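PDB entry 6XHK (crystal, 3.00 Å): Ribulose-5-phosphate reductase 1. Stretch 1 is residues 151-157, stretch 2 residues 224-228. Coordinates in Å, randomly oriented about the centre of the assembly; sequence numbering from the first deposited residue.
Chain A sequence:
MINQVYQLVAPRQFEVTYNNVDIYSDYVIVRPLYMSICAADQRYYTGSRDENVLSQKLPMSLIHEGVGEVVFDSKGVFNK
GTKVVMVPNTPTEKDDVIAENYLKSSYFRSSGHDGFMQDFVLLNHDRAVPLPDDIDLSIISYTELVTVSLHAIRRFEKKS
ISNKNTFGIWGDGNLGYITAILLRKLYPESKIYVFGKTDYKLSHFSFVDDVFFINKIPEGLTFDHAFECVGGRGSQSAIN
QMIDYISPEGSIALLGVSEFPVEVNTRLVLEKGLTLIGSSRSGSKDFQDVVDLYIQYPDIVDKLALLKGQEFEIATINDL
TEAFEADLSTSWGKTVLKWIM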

ATOM      1  N   HIS A 151      -1.148  -1.598  -9.871  1.00 88.39           N
ATOM      2  CA  HIS A 151       0.028  -1.738 -10.719  1.00 86.23           C
ATOM      3  C   HIS A 151       0.291  -3.204 -11.027  1.00 90.80           C
ATOM      4  O   HIS A 151       0.449  -3.592 -12.198  1.00 86.40           O
ATOM      5  CB  HIS A 151       1.248  -1.103 -10.042  1.00 92.21           C
ATOM      6  CG  HIS A 151       2.434  -0.969 -10.948  1.00108.06           C
ATOM      7  ND1 HIS A 151       2.364  -0.356 -12.183  1.00106.53           N
ATOM      8  CD2 HIS A 151       3.708  -1.414 -10.819  1.00103.28           C
ATOM      9  CE1 HIS A 151       3.549  -0.409 -12.763  1.00100.53           C
ATOM     10  NE2 HIS A 151       4.381  -1.049 -11.959  1.00 99.49           N
ATOM     11  N   ALA A 152       0.309  -4.041  -9.984  1.00 86.65           N
ATOM     12  CA  ALA A 152       0.462  -5.479 -10.207  1.00 84.57           C
ATOM     13  C   ALA A 152      -0.611  -6.026 -11.152  1.00 86.44           C
ATOM     14  O   ALA A 152      -0.296  -6.695 -12.143  1.00 92.50           O
ATOM     15  CB  ALA A 152       0.439  -6.236  -8.876  1.00 81.25           C
ATOM     16  N   ILE A 153      -1.888  -5.746 -10.868  1.00 85.68           N
ATOM     17  CA  ILE A 153      -2.966  -6.281 -11.712  1.00 87.11           C
ATOM     18  C   ILE A 153      -2.762  -5.875 -13.165  1.00 94.82           C
ATOM     19  O   ILE A 153      -2.997  -6.660 -14.094  1.00103.08           O
ATOM     20  CB  ILE A 153      -4.350  -5.824 -11.216  1.00 90.52           C
ATOM     21  CG1 ILE A 153      -4.640  -6.309  -9.803  1.00 93.47           C
ATOM     22  CG2 ILE A 153      -5.440  -6.306 -12.162  1.00 87.64           C
ATOM     23  CD1 ILE A 153      -5.936  -5.748  -9.268  1.00 90.97           C
ATOM     24  N   ARG A 154      -2.342  -4.638 -13.388  1.00 97.44           N
ATOM     25  CA  ARG A 154      -2.148  -4.153 -14.741  1.00104.25           C
ATOM     26  C   ARG A 154      -0.908  -4.748 -15.398  1.00108.57           C
ATOM     27  O   ARG A 154      -0.728  -4.577 -16.609  1.00111.22           O
ATOM     28  CB  ARG A 154      -2.097  -2.626 -14.708  1.00 99.23           C
ATOM     29  CG  ARG A 154      -3.477  -1.956 -14.592  1.00 92.96           C
ATOM     30  CD  ARG A 154      -3.298  -0.448 -14.472  1.00131.35           C
ATOM     31  NE  ARG A 154      -4.550   0.294 -14.573  1.00134.16           N
ATOM     32  CZ  ARG A 154      -5.099   0.660 -15.724  1.00150.13           C
ATOM     33  NH1 ARG A 154      -6.240   1.335 -15.732  1.00150.06           N
ATOM     34  NH2 ARG A 154      -4.500   0.360 -16.870  1.00161.07           N
ATOM     35  N   ARG A 155      -0.055  -5.442 -14.629  1.00111.36           N
ATOM     36  CA  ARG A 155       1.077  -6.166 -15.219  1.00 97.96           C
ATOM     37  C   ARG A 155       0.643  -7.416 -15.993  1.00103.06           C
ATOM     38  O   ARG A 155       1.406  -7.917 -16.826  1.00105.27           O
ATOM     39  CB  ARG A 155       2.089  -6.538 -14.131  1.00 90.05           C
ATOM     40  CG  ARG A 155       2.577  -5.328 -13.298  1.00 98.95           C
ATOM     41  CD  ARG A 155       3.442  -4.342 -14.082  1.00108.92           C
ATOM     42  NE  ARG A 155       4.501  -5.048 -14.794  1.00133.26           N
ATOM     43  CZ  ARG A 155       5.645  -5.436 -14.234  1.00134.95           C
ATOM     44  NH1 ARG A 155       5.881  -5.159 -12.953  1.00144.96           N
ATOM     45  NH2 ARG A 155       6.556  -6.086 -14.955  1.00113.45           N
ATOM     46  N   PHE A 156      -0.550  -7.938 -15.736  1.00108.57           N
ATOM     47  CA  PHE A 156      -1.191  -8.901 -16.627  1.00 92.26           C
ATOM     48  C   PHE A 156      -1.830  -8.156 -17.795  1.00117.68           C
ATOM     49  O   PHE A 156      -2.841  -7.464 -17.607  1.00116.35           O
ATOM     50  CB  PHE A 156      -2.237  -9.703 -15.862  1.00 91.04           C
ATOM     51  CG  PHE A 156      -1.675 -10.568 -14.762  1.00 88.67           C
ATOM     52  CD1 PHE A 156      -2.413 -10.836 -13.629  1.00 86.98           C
ATOM     53  CD2 PHE A 156      -0.456 -11.198 -14.911  1.00102.93           C
ATOM     54  CE1 PHE A 156      -1.906 -11.648 -12.627  1.00 85.23           C
ATOM     55  CE2 PHE A 156       0.044 -12.026 -13.914  1.00 90.60           C
ATOM     56  CZ  PHE A 156      -0.682 -12.248 -12.777  1.00 89.47           C
ATOM     57  N   GLU A 157      -1.237  -8.287 -18.995  1.00126.79           N
ATOM     58  CA  GLU A 157      -1.766  -7.655 -20.201  1.00129.85           C
ATOM     59  C   GLU A 157      -3.279  -7.837 -20.226  1.00149.67           C
ATOM     60  O   GLU A 157      -3.765  -8.964 -20.362  1.00160.42           O
ATOM     61  CB  GLU A 157      -1.120  -8.239 -21.471  1.00113.90           C
ATOM     62  N   ASP A 224      -5.960 -19.916 -12.655  1.00 92.02           N
ATOM     63  CA  ASP A 224      -4.992 -19.636 -13.711  1.00 92.90           C
ATOM     64  C   ASP A 224      -4.090 -18.431 -13.481  1.00 93.98           C
ATOM     65  O   ASP A 224      -3.094 -18.291 -14.200  1.00102.64           O
ATOM     66  CB  ASP A 224      -5.688 -19.481 -15.082  1.00100.95           C
ATOM     67  CG  ASP A 224      -6.937 -18.626 -15.036  1.00117.94           C
ATOM     68  OD1 ASP A 224      -7.747 -18.796 -14.101  1.00127.07           O
ATOM     69  OD2 ASP A 224      -7.100 -17.768 -15.932  1.00130.03           O
ATOM     70  N   HIS A 225      -4.391 -17.564 -12.519  1.00 90.97           N
ATOM     71  CA  HIS A 225      -3.575 -16.378 -12.277  1.00 87.11           C
ATOM     72  C   HIS A 225      -3.532 -16.154 -10.771  1.00 91.72           C
ATOM     73  O   HIS A 225      -4.552 -16.315 -10.094  1.00 89.99           O
ATOM     74  CB  HIS A 225      -4.163 -15.133 -12.951  1.00 89.66           C
ATOM     75  CG  HIS A 225      -3.822 -14.994 -14.399  1.00 90.15           C
ATOM     76  ND1 HIS A 225      -4.178 -15.933 -15.340  1.00 96.95           N
ATOM     77  CD2 HIS A 225      -3.167 -14.021 -15.071  1.00 98.21           C
ATOM     78  CE1 HIS A 225      -3.751 -15.551 -16.529  1.00102.35           C
ATOM     79  NE2 HIS A 225      -3.130 -14.394 -16.393  1.00104.17           N
ATOM     80  N   ALA A 226      -2.376 -15.765 -10.239  1.00 89.19           N
ATOM     81  CA  ALA A 226      -2.267 -15.648  -8.788  1.00 81.75           C
ATOM     82  C   ALA A 226      -1.450 -14.427  -8.411  1.00 91.12           C
ATOM     83  O   ALA A 226      -0.688 -13.895  -9.222  1.00 88.11           O
ATOM     84  CB  ALA A 226      -1.668 -16.905  -8.164  1.00107.55           C
ATOM     85  N   PHE A 227      -1.643 -13.987  -7.156  1.00103.36           N
ATOM     86  CA  PHE A 227      -1.027 -12.788  -6.581  1.00 78.82           C
ATOM     87  C   PHE A 227      -0.420 -13.155  -5.240  1.00 78.18           C
ATOM     88  O   PHE A 227      -1.123 -13.657  -4.360  1.00 95.41           O
ATOM     89  CB  PHE A 227      -2.049 -11.682  -6.385  1.00 78.87           C
ATOM     90  CG  PHE A 227      -2.517 -11.098  -7.642  1.00 79.82           C
ATOM     91  CD1 PHE A 227      -1.865 -10.021  -8.200  1.00 80.08           C
ATOM     92  CD2 PHE A 227      -3.620 -11.631  -8.288  1.00 80.85           C
ATOM     93  CE1 PHE A 227      -2.303  -9.462  -9.392  1.00 86.72           C
ATOM     94  CE2 PHE A 227      -4.065 -11.091  -9.487  1.00 95.12           C
ATOM     95  CZ  PHE A 227      -3.405  -9.999 -10.045  1.00 90.01           C
ATOM     96  N   GLU A 228       0.874 -12.924  -5.084  1.00 78.06           N
ATOM     97  CA  GLU A 228       1.560 -13.176  -3.822  1.00 89.28           C
ATOM     98  C   GLU A 228       1.637 -11.880  -3.015  1.00 88.19           C
ATOM     99  O   GLU A 228       2.425 -10.986  -3.347  1.00 86.22           O
ATOM    100  CB  GLU A 228       2.949 -13.756  -4.063  1.00 79.97           C
ATOM    101  CG  GLU A 228       3.577 -14.317  -2.806  1.00 90.58           C
ATOM    102  CD  GLU A 228       4.648 -13.384  -2.230  1.00109.29           C
ATOM    103  OE1 GLU A 228       4.938 -12.320  -2.839  1.00117.50           O
ATOM    104  OE2 GLU A 228       5.207 -13.728  -1.170  1.00110.16           O
TER

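A helical stretch (stretch 1) packs against a strand (stretch 2) through aromatic and apolar side chains, with no hydrogen bond between them; the two bury 257 Å² in all. Phe156 is the centre of the contact. Phe156 N donates a hydrogen bond to Ile153 O (3.2 Å), and the CA-to-CB bond of Phe156 points toward the strand. With chi1 at -64° (m) and chi2 at 149°, the ring reaches in among His225, Ala226 and Phe227. His225 also points its CB toward the other stretch; chi1 of -82° (m) and chi2 of 60° turn the edge of the imidazole onto one face of Phe156. The planes stand at 86°, nearly perpendicular, with centroids 4.7 Å apart and His225 CD2 3.6 Å from Phe156 CD1. The closest atom of the imidazole is a carbon, CD2, not a ring nitrogen.

Phe227 begins differently: its CA-to-CB bond points sideways, but chi1 of -70° (m) and chi2 of -90° bring the end of the ring nearer to stretch 1. Phe156 directs its edge toward the face of Phe227 in an offset edge-to-face pair, planes at 63° and centroids 5.3 Å apart, and Phe156 CE1 comes within 3.4 Å of Phe227 CZ. Phe227 CZ also lies 3.9 Å from Ile153 CG1, in a side chain extended by the m, t rotamer (chi1 -61°, chi2 174°). Ala152, pointing toward the strand, offers only a methyl, and Ala152 CB sits 4.3 Å from Phe227 CE1. Ala226 points its CB away, as alternation along a strand would suggest after His225, and meets Phe156 through its backbone: Ala226 O lies 3.9 Å from Phe156 CZ, near the plane of the ring. Arg155 starts sideways, but three successive m torsions lead its end away from the strand.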